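Local coordinates for protein cellulose 1,4-beta-cellobiosidase (Thermobifida fusca, PDB 4JJJ) that probably cleaves beta-1,4-linked glucan chains of cellulose to release cellobiose, this chain being its family 48 glycoside hydrolase catalytic domain, at residues Asp128-Glu133 with Ala266-Tyr271; Ala293-Ser298 with Val349-Thr354. The protein carries 1 engineered substitution. All coordinates share one frame; numbering follows the deposited sequence. Where two conformers were deposited one is given.

Contact 1. Residues Asp128-Glu133 with Ala266-Tyr271; sequences DPLAQE and AMFDKY. With BGC (beta-D-glucopyranose), chain D; BGC (beta-D-glucopyranose), chain B.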
# COMPACT_ATOMS: atom_id res chain seq x y z
N ASP A 128 18.16 -14.18 8.32
CA ASP A 128 16.75 -13.97 8.59
C ASP A 128 16.33 -14.66 9.85
O ASP A 128 16.35 -15.91 9.88
CB ASP A 128 15.98 -14.62 7.38
CG ASP A 128 14.45 -14.74 7.57
OD1 ASP A 128 13.87 -14.47 8.62
OD2 ASP A 128 13.83 -15.28 6.57
N PRO A 129 15.87 -13.90 10.88
CA PRO A 129 15.57 -14.45 12.20
C PRO A 129 14.13 -14.81 12.38
O PRO A 129 13.75 -15.22 13.46
CB PRO A 129 15.94 -13.31 13.15
CG PRO A 129 15.55 -12.11 12.37
CD PRO A 129 15.86 -12.41 10.91
N LEU A 130 13.34 -14.70 11.30
CA LEU A 130 11.94 -15.01 11.38
C LEU A 130 11.56 -16.37 10.81
O LEU A 130 10.64 -17.00 11.29
CB LEU A 130 11.07 -14.01 10.57
CG LEU A 130 11.18 -12.55 11.05
CD1 LEU A 130 10.34 -11.75 10.07
CD2 LEU A 130 10.86 -12.33 12.53
N ALA A 131 12.25 -16.82 9.76
CA ALA A 131 11.72 -17.92 8.95
C ALA A 131 11.50 -19.25 9.74
O ALA A 131 10.49 -19.91 9.63
CB ALA A 131 12.67 -18.16 7.80
N GLN A 132 12.53 -19.63 10.48
CA GLN A 132 12.52 -20.90 11.18
C GLN A 132 11.43 -20.85 12.25
O GLN A 132 10.69 -21.80 12.41
CB GLN A 132 13.92 -21.20 11.76
CG GLN A 132 13.94 -22.12 13.00
CD GLN A 132 15.39 -22.44 13.39
OE1 GLN A 132 16.34 -21.87 12.82
NE2 GLN A 132 15.57 -23.39 14.32
N GLU A 133 11.29 -19.68 12.92
CA GLU A 133 10.26 -19.52 13.93
C GLU A 133 8.84 -19.57 13.36
O GLU A 133 7.89 -20.15 13.94
CB GLU A 133 10.44 -18.17 14.67
CG GLU A 133 9.24 -17.77 15.48
CD GLU A 133 9.50 -16.44 16.19
OE1 GLU A 133 9.65 -15.52 15.43
OE2 GLU A 133 9.53 -16.37 17.45
N ALA A 266 8.28 -7.03 7.10
CA ALA A 266 8.37 -5.62 6.74
C ALA A 266 9.25 -4.79 7.70
O ALA A 266 9.60 -3.68 7.36
CB ALA A 266 6.96 -5.03 6.65
N MET A 267 9.56 -5.37 8.88
CA MET A 267 10.30 -4.69 9.93
C MET A 267 11.80 -4.77 9.77
O MET A 267 12.54 -4.20 10.61
CB MET A 267 9.89 -5.26 11.26
CG MET A 267 8.47 -4.97 11.68
SD MET A 267 8.22 -5.62 13.34
CE MET A 267 6.47 -5.50 13.52
N PHE A 268 12.24 -5.49 8.73
CA PHE A 268 13.68 -5.81 8.53
C PHE A 268 14.29 -5.08 7.37
O PHE A 268 13.64 -4.93 6.33
CB PHE A 268 13.90 -7.31 8.46
CG PHE A 268 13.71 -7.95 9.75
CD1 PHE A 268 12.41 -8.21 10.18
CD2 PHE A 268 14.75 -8.23 10.61
CE1 PHE A 268 12.17 -8.76 11.43
CE2 PHE A 268 14.52 -8.78 11.85
CZ PHE A 268 13.23 -9.06 12.28
N ASP A 269 15.56 -4.76 7.47
CA ASP A 269 16.32 -4.25 6.31
C ASP A 269 16.16 -5.23 5.11
O ASP A 269 16.08 -6.45 5.31
CB ASP A 269 17.81 -4.15 6.70
CG ASP A 269 18.66 -3.60 5.58
OD1 ASP A 269 18.70 -2.35 5.44
OD2 ASP A 269 19.27 -4.42 4.88
N LYS A 270 16.21 -4.69 3.90
CA LYS A 270 16.01 -5.48 2.73
C LYS A 270 16.86 -6.75 2.75
O LYS A 270 16.38 -7.82 2.42
CB LYS A 270 16.28 -4.66 1.52
CG LYS A 270 15.91 -5.24 0.19
CD LYS A 270 16.29 -4.37 -1.02
CE LYS A 270 15.93 -5.04 -2.33
NZ LYS A 270 16.27 -4.14 -3.45
N TYR A 271 18.17 -6.56 2.98
CA TYR A 271 19.08 -7.67 2.97
C TYR A 271 19.58 -8.01 4.38
O TYR A 271 20.70 -8.57 4.56
CB TYR A 271 20.24 -7.40 2.01
CG TYR A 271 19.82 -7.42 0.58
CD1 TYR A 271 19.54 -8.61 -0.05
CD2 TYR A 271 19.65 -6.19 -0.14
CE1 TYR A 271 19.07 -8.62 -1.40
CE2 TYR A 271 19.20 -6.20 -1.46
CZ TYR A 271 18.91 -7.44 -2.04
OH TYR A 271 18.49 -7.37 -3.39
C2 BGC D . 12.90 -5.40 -5.00
C3 BGC D . 13.87 -6.34 -5.68
C4 BGC D . 13.24 -7.70 -5.97
C5 BGC D . 11.90 -7.56 -6.65
C6 BGC D . 11.12 -8.81 -6.81
C1 BGC D . 11.59 -5.35 -5.82
O2 BGC D . 13.43 -4.09 -4.81
O3 BGC D . 15.05 -6.51 -4.86
O4 BGC D . 14.18 -8.36 -6.89
O5 BGC D . 11.04 -6.65 -5.89
O6 BGC D . 9.93 -8.60 -7.55
C2 BGC B . 15.00 -10.30 -7.79
C3 BGC B . 15.46 -11.71 -7.45
C4 BGC B . 16.51 -11.67 -6.32
C5 BGC B . 15.94 -10.89 -5.13
C6 BGC B . 17.01 -10.66 -4.01
C1 BGC B . 14.44 -9.65 -6.52
O2 BGC B . 13.97 -10.42 -8.75
O3 BGC B . 16.03 -12.27 -8.66
O4 BGC B . 16.77 -12.99 -5.83
O5 BGC B . 15.54 -9.59 -5.60
O6 BGC B . 18.08 -9.83 -4.45

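Contact 2. Residues Ala293-Ser298 with Val349-Thr354; sequences AHYLLS and VQDWAT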
# COMPACT_ATOMS: atom_id res chain seq x y z
N ALA A 293 16.46 -5.43 12.47
CA ALA A 293 15.12 -4.88 12.56
C ALA A 293 15.10 -3.41 12.83
O ALA A 293 15.66 -2.96 13.81
CB ALA A 293 14.33 -5.64 13.60
N HIS A 294 14.38 -2.65 11.97
CA HIS A 294 14.05 -1.22 12.18
C HIS A 294 12.69 -1.08 12.87
O HIS A 294 12.40 -0.02 13.39
CB HIS A 294 14.14 -0.42 10.90
CG HIS A 294 13.38 -0.99 9.76
ND1 HIS A 294 11.99 -1.12 9.80
CD2 HIS A 294 13.79 -1.53 8.60
CE1 HIS A 294 11.61 -1.66 8.65
NE2 HIS A 294 12.68 -1.91 7.90
N TYR A 295 11.90 -2.18 12.88
CA TYR A 295 10.65 -2.17 13.65
C TYR A 295 9.64 -1.20 13.15
O TYR A 295 8.67 -0.89 13.88
CB TYR A 295 10.94 -1.97 15.14
CG TYR A 295 11.65 -3.14 15.77
CD1 TYR A 295 11.03 -4.36 15.98
CD2 TYR A 295 12.97 -2.96 16.18
CE1 TYR A 295 11.72 -5.39 16.62
CE2 TYR A 295 13.67 -3.96 16.77
CZ TYR A 295 13.04 -5.13 17.06
OH TYR A 295 13.69 -6.24 17.69
N LEU A 296 9.72 -0.80 11.89
CA LEU A 296 8.70 -0.01 11.24
C LEU A 296 8.01 -0.79 10.16
O LEU A 296 8.54 -1.86 9.73
CB LEU A 296 9.33 1.25 10.63
CG LEU A 296 9.95 2.19 11.62
CD1 LEU A 296 10.64 3.34 10.89
CD2 LEU A 296 9.00 2.75 12.66
N LEU A 297 6.82 -0.36 9.71
CA LEU A 297 6.14 -0.98 8.54
C LEU A 297 6.77 -0.40 7.27
O LEU A 297 6.39 0.72 6.87
CB LEU A 297 4.65 -0.82 8.56
CG LEU A 297 3.97 -1.66 9.63
CD1 LEU A 297 2.58 -1.21 9.85
CD2 LEU A 297 3.81 -3.11 9.01
N SER A 298 7.78 -1.09 6.73
CA SER A 298 8.40 -0.65 5.54
C SER A 298 7.54 -0.84 4.27
O SER A 298 6.42 -1.30 4.35
CB SER A 298 9.74 -1.27 5.37
OG SER A 298 9.58 -2.63 4.97
N VAL A 349 4.84 -11.22 19.64
CA VAL A 349 4.27 -10.21 20.44
C VAL A 349 5.29 -9.15 20.82
O VAL A 349 5.07 -7.90 20.71
CB VAL A 349 3.62 -10.86 21.69
CG1 VAL A 349 3.23 -9.77 22.62
CG2 VAL A 349 2.36 -11.53 21.27
N GLN A 350 6.49 -9.61 21.26
CA GLN A 350 7.57 -8.69 21.62
C GLN A 350 7.94 -7.78 20.45
O GLN A 350 8.17 -6.56 20.64
CB GLN A 350 8.81 -9.52 22.03
CG GLN A 350 9.97 -8.67 22.53
CD GLN A 350 9.72 -8.01 23.89
OE1 GLN A 350 9.21 -8.63 24.85
NE2 GLN A 350 10.19 -6.74 24.02
N ASP A 351 8.02 -8.36 19.29
CA ASP A 351 8.42 -7.59 18.09
C ASP A 351 7.39 -6.50 17.85
O ASP A 351 7.74 -5.34 17.53
CB ASP A 351 8.67 -8.50 16.89
CG ASP A 351 9.93 -9.26 16.96
OD1 ASP A 351 10.81 -9.01 17.82
OD2 ASP A 351 10.06 -10.19 16.16
N TRP A 352 6.10 -6.85 17.93
CA TRP A 352 5.00 -5.87 17.71
C TRP A 352 4.95 -4.86 18.83
O TRP A 352 4.63 -3.71 18.59
CB TRP A 352 3.69 -6.58 17.48
CG TRP A 352 3.57 -6.98 16.03
CD1 TRP A 352 3.73 -8.25 15.49
CD2 TRP A 352 3.37 -6.13 14.95
NE1 TRP A 352 3.57 -8.20 14.13
CE2 TRP A 352 3.31 -6.90 13.79
CE3 TRP A 352 3.16 -4.74 14.85
CZ2 TRP A 352 3.07 -6.33 12.56
CZ3 TRP A 352 2.87 -4.20 13.63
CH2 TRP A 352 2.84 -4.98 12.48
N ALA A 353 5.32 -5.25 20.10
CA ALA A 353 5.36 -4.24 21.17
C ALA A 353 6.50 -3.23 20.92
O ALA A 353 6.32 -1.99 21.05
CB ALA A 353 5.51 -4.90 22.49
N THR A 354 7.61 -3.73 20.41
CA THR A 354 8.73 -2.83 20.03
C THR A 354 8.30 -1.92 18.88
O THR A 354 8.52 -0.74 18.94
CB THR A 354 9.95 -3.64 19.68
OG1 THR A 354 10.30 -4.47 20.78
CG2 THR A 354 11.07 -2.78 19.32
O HOH W 1 11.95 -7.43 19.59

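Contact 1. Residues Asp128-Glu133 with Ala266-Tyr271
Just ahead of helix 131-138, Pro129 and Leu130 close on the ring of Phe268, the residue that follows the short 3-10 turn ending at Met267. Two adjacent residues share the ring's far end, both coming obliquely from the same side of its plane. Pro129 meets it at CE2: CG comes 3.5 Å from Phe268 CE2, the two side chains arriving from opposite directions. Leu130 takes CE1 and CZ, its CD1 3.8 Å from Phe268 CE1 and its CD2 4.0 Å from Phe268 CZ, so both methyls of the fork touch. Phe268 CG lies anti to its own carbonyl carbon (chi1 -71°), which carries the ring out to meet this pair.

No hydrogen bond joins the two segments; Asp128 instead braces its own turn. Its OD1 accepts from Leu130 N at 2.7 Å, nearly along the acceptor's C-O bond, and from Ala131 N at 3.1 Å, from above the carboxylate plane. This Asx turn fixes the bend that presents Pro129 and Leu130 as the chain enters the helix. Tyr97 and Tyr265 hold OD2 of the same aspartate through their hydroxyls.

Past Phe268 the second segment runs into the glycan pocket of the (alpha/alpha)6 catalytic domain. A second Asx turn, with Asp269 OD2 accepting from Tyr271 N, shapes this exit; Ser320 and Asn379 bind the other carboxylate oxygen. Lys270, fully extended, brings NZ to within 3.1 Å of O2 of the chain D glucose, with a weak bond to O3 of that sugar, while Glu108 forms a salt bridge to the ammonium. Tyr271 OH donates to O6 of the chain B glucose at 2.7 Å, and that oxygen lies in the plane of the phenol ring, at its edge.

Contact 2. Residues Ala293-Ser298 with Val349-Thr354
Tyr295 lays its ring under a methyl of Thr354, and this CH-pi contact is the heart of the packing between the 293-298 loop and helix 348-365. Thr354 CG2 stands 3.5 Å from the ring centroid and only 5° off the ring normal, so it sits almost exactly over the middle. The methyl is placed there because CG2 is anti to the threonine's backbone N. On the opposite face Ala293 CB lies 3.6 Å from the ring plane, offset toward the rim, so the phenol is sandwiched between its own loop and the helix.

A second apolar touch is lighter: Leu297 CD2 reaches Trp352 CH2 at 4.1 Å, the two side chains crossing at about a right angle. The indole is fixed at its other end, where NE1 bonds to the carbonyl oxygen of Gly260.

Polar contacts gather at the ring's edge. Asp351 OD1 lies in the ring plane, 3.9 Å from Tyr295 CE1, with the carboxylate turned 60° to the ring. A water bridges the two groups, standing 2.8 Å from Tyr295 OH and donating to Asp351 OD1 at 2.6 Å. The aspartate's charge is met at OD2 by salt bridges from Arg264 and Lys290. With an alanine at Tyr295, the Thr354 methyl would probably lose the ring beneath it and the water its phenol partner, opening a gap between loop and helix.

Within the loop, Leu296 N bonds in the ring plane to His294 ND1 at 3.1 Å. Leu297 lies about 7 Å, side chain to side chain, from Asn224, the engineered residue at the predicted nucleophile position. Through these contacts the connection between helix 250-263 and strand 302-306 is packed against helix 348-365 of the (alpha/alpha)6 catalytic domain.

How the contacts relate
Going from the N terminus, the chain first passes 128-133; contact 1 is closed more than 130 residues later, when the loop after helix 250-263 returns at 266-271. Contact 2 opens soon afterwards at 293-298, in the same connection before strand 302-306, and closes a shorter loop at 349-354. The two are in series, neither nested nor crossed. Their middle segments are probably hydrogen-bonded to each other: Ala266 O lies 2.6 Å from Ser298 OG, and Met267 O 2.8 Å from His294 N. Met267 also packs on Trp352. Helix 131-138, the sugar-binding loop and helix 348-365 are thus tied together by way of the 266-271 and 293-298 segments.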